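PDB 3M21: probable tautomerase HP_0924 from Helicobacter pylori, which is a probable tautomerase, a small protein of the MIF clan built on a beta-alpha-beta unit and assembled from six chains. Local coordinates for residues F[19-23]-F[43-47]. Numbering follows the deposited sequence.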
loop_
_atom_site.group_PDB
_atom_site.type_symbol
_atom_site.label_atom_id
_atom_site.label_comp_id
_atom_site.label_asym_id
_atom_site.label_seq_id
_atom_site.Cartn_x
_atom_site.Cartn_y
_atom_site.Cartn_z
ATOM N N LYS F 19 -6.436 15.594 -11.210
ATOM C CA LYS F 19 -5.405 14.786 -10.575
ATOM C C LYS F 19 -4.297 15.734 -10.140
ATOM O O LYS F 19 -3.701 15.571 -9.073
ATOM C CB LYS F 19 -4.828 13.754 -11.541
ATOM C CG LYS F 19 -5.807 12.686 -12.005
ATOM C CD LYS F 19 -5.120 11.806 -13.028
ATOM C CE LYS F 19 -6.090 11.021 -13.866
ATOM N NZ LYS F 19 -5.361 10.099 -14.778
ATOM N N GLN F 20 -4.026 16.729 -10.975
ATOM C CA GLN F 20 -2.992 17.704 -10.667
ATOM C C GLN F 20 -3.423 18.501 -9.426
ATOM O O GLN F 20 -2.600 18.810 -8.571
ATOM C CB GLN F 20 -2.762 18.616 -11.883
ATOM C CG GLN F 20 -1.631 19.617 -11.741
ATOM C CD GLN F 20 -1.370 20.377 -13.035
ATOM O OE1 GLN F 20 -0.805 21.471 -13.023
ATOM N NE2 GLN F 20 -1.775 19.790 -14.161
ATOM N N GLN F 21 -4.717 18.806 -9.314
ATOM C CA GLN F 21 -5.233 19.534 -8.156
ATOM C C GLN F 21 -5.064 18.703 -6.876
ATOM O O GLN F 21 -4.861 19.253 -5.796
ATOM C CB GLN F 21 -6.721 19.854 -8.331
ATOM C CG GLN F 21 -7.064 20.834 -9.452
ATOM C CD GLN F 21 -8.552 20.810 -9.804
ATOM O OE1 GLN F 21 -9.410 20.936 -8.930
ATOM N NE2 GLN F 21 -8.857 20.651 -11.088
ATOM N N LEU F 22 -5.166 17.381 -6.997
ATOM C CA LEU F 22 -5.014 16.502 -5.838
ATOM C C LEU F 22 -3.555 16.472 -5.403
ATOM O O LEU F 22 -3.250 16.521 -4.209
ATOM C CB LEU F 22 -5.507 15.084 -6.170
ATOM C CG LEU F 22 -7.026 14.926 -6.345
ATOM C CD1 LEU F 22 -7.371 13.522 -6.808
ATOM C CD2 LEU F 22 -7.720 15.241 -5.026
ATOM N N ILE F 23 -2.660 16.399 -6.383
ATOM C CA ILE F 23 -1.227 16.378 -6.118
ATOM C C ILE F 23 -0.813 17.663 -5.401
ATOM O O ILE F 23 -0.114 17.618 -4.390
ATOM C CB ILE F 23 -0.428 16.219 -7.424
ATOM C CG1 ILE F 23 -0.611 14.791 -7.961
ATOM C CG2 ILE F 23 1.057 16.513 -7.182
ATOM C CD1 ILE F 23 -0.010 14.560 -9.352
ATOM N N VAL F 43 3.383 11.695 -4.402
ATOM C CA VAL F 43 1.961 11.411 -4.394
ATOM C C VAL F 43 1.654 10.500 -5.573
ATOM O O VAL F 43 2.134 10.715 -6.694
ATOM C CB VAL F 43 1.132 12.718 -4.512
ATOM C CG1 VAL F 43 -0.365 12.415 -4.443
ATOM C CG2 VAL F 43 1.526 13.680 -3.409
ATOM N N ILE F 44 0.878 9.459 -5.298
ATOM C CA ILE F 44 0.487 8.505 -6.319
ATOM C C ILE F 44 -1.012 8.314 -6.216
ATOM O O ILE F 44 -1.541 7.957 -5.157
ATOM C CB ILE F 44 1.174 7.141 -6.115
ATOM C CG1 ILE F 44 2.687 7.280 -6.320
ATOM C CG2 ILE F 44 0.567 6.111 -7.050
ATOM C CD1 ILE F 44 3.494 5.998 -6.002
ATOM N N ILE F 45 -1.695 8.579 -7.321
ATOM C CA ILE F 45 -3.136 8.430 -7.381
ATOM C C ILE F 45 -3.431 7.146 -8.141
ATOM O O ILE F 45 -2.949 6.941 -9.262
ATOM C CB ILE F 45 -3.792 9.611 -8.131
ATOM C CG1 ILE F 45 -3.534 10.924 -7.379
ATOM C CG2 ILE F 45 -5.274 9.365 -8.293
ATOM C CD1 ILE F 45 -3.900 12.168 -8.198
ATOM N N ASP F 46 -4.214 6.268 -7.531
ATOM C CA ASP F 46 -4.578 5.016 -8.185
ATOM C C ASP F 46 -6.052 5.091 -8.522
ATOM O O ASP F 46 -6.858 5.527 -7.703
ATOM C CB ASP F 46 -4.328 3.840 -7.250
ATOM C CG ASP F 46 -2.872 3.704 -6.870
ATOM O OD1 ASP F 46 -2.005 3.780 -7.777
ATOM O OD2 ASP F 46 -2.597 3.499 -5.674
ATOM N N GLU F 47 -6.398 4.663 -9.730
ATOM C CA GLU F 47 -7.776 4.669 -10.171
ATOM C C GLU F 47 -8.267 3.231 -10.163
ATOM O O GLU F 47 -7.795 2.391 -10.934
ATOM C CB GLU F 47 -7.878 5.292 -11.564
ATOM C CG GLU F 47 -7.627 6.794 -11.549
ATOM C CD GLU F 47 -7.473 7.394 -12.937
ATOM O OE1 GLU F 47 -6.337 7.716 -13.323
ATOM O OE2 GLU F 47 -8.487 7.536 -13.641
#
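Lys19 touches strand 43-47 at both ends of its side chain. Its CB lies 3.8 Å from CD1 of Ile45, the end of the longer branch of that side chain, which lies against the helix. CG, beside the backbone N (chi1 -65°), starts a nearly straight chain that carries CD and CE past Ile45 toward the end of the strand. CE comes to 3.4 Å from OE1 of Glu47, and NZ forms a salt bridge to the same oxygen at 3.0 Å. The ammonium meets the carboxylate on its syn side but 31° out of its plane, and the two side chains cross at about a right angle. Asn52 of the second subunit joins this pair, accepting a hydrogen bond from Lys19 through OD1 and giving one to Glu47 OE1 through ND2, so the salt bridge is tied into the subunit interface. Helix 16-34 is the crossover of the beta-alpha-beta unit that links the parallel strands 2-7 and 42-47; within it, the axis of 19-23 passes 9.3 Å from that of 43-47, with their directions 141° apart. Away from the charged pair, toward Val43, the packing is apolar. Ile45 CD1 sits 3.5 Å from the carbonyl O of Lys19, which already accepts the helical bond from Ile23 N, and 3.9 Å from Leu22 CB. Ile23 CG1 touches both this methyl and, at 4.3 Å, Val43 CG1. Beyond Ile45, Leu22 also leans on Leu7 of strand 2-7 and on Met30 of the third subunit.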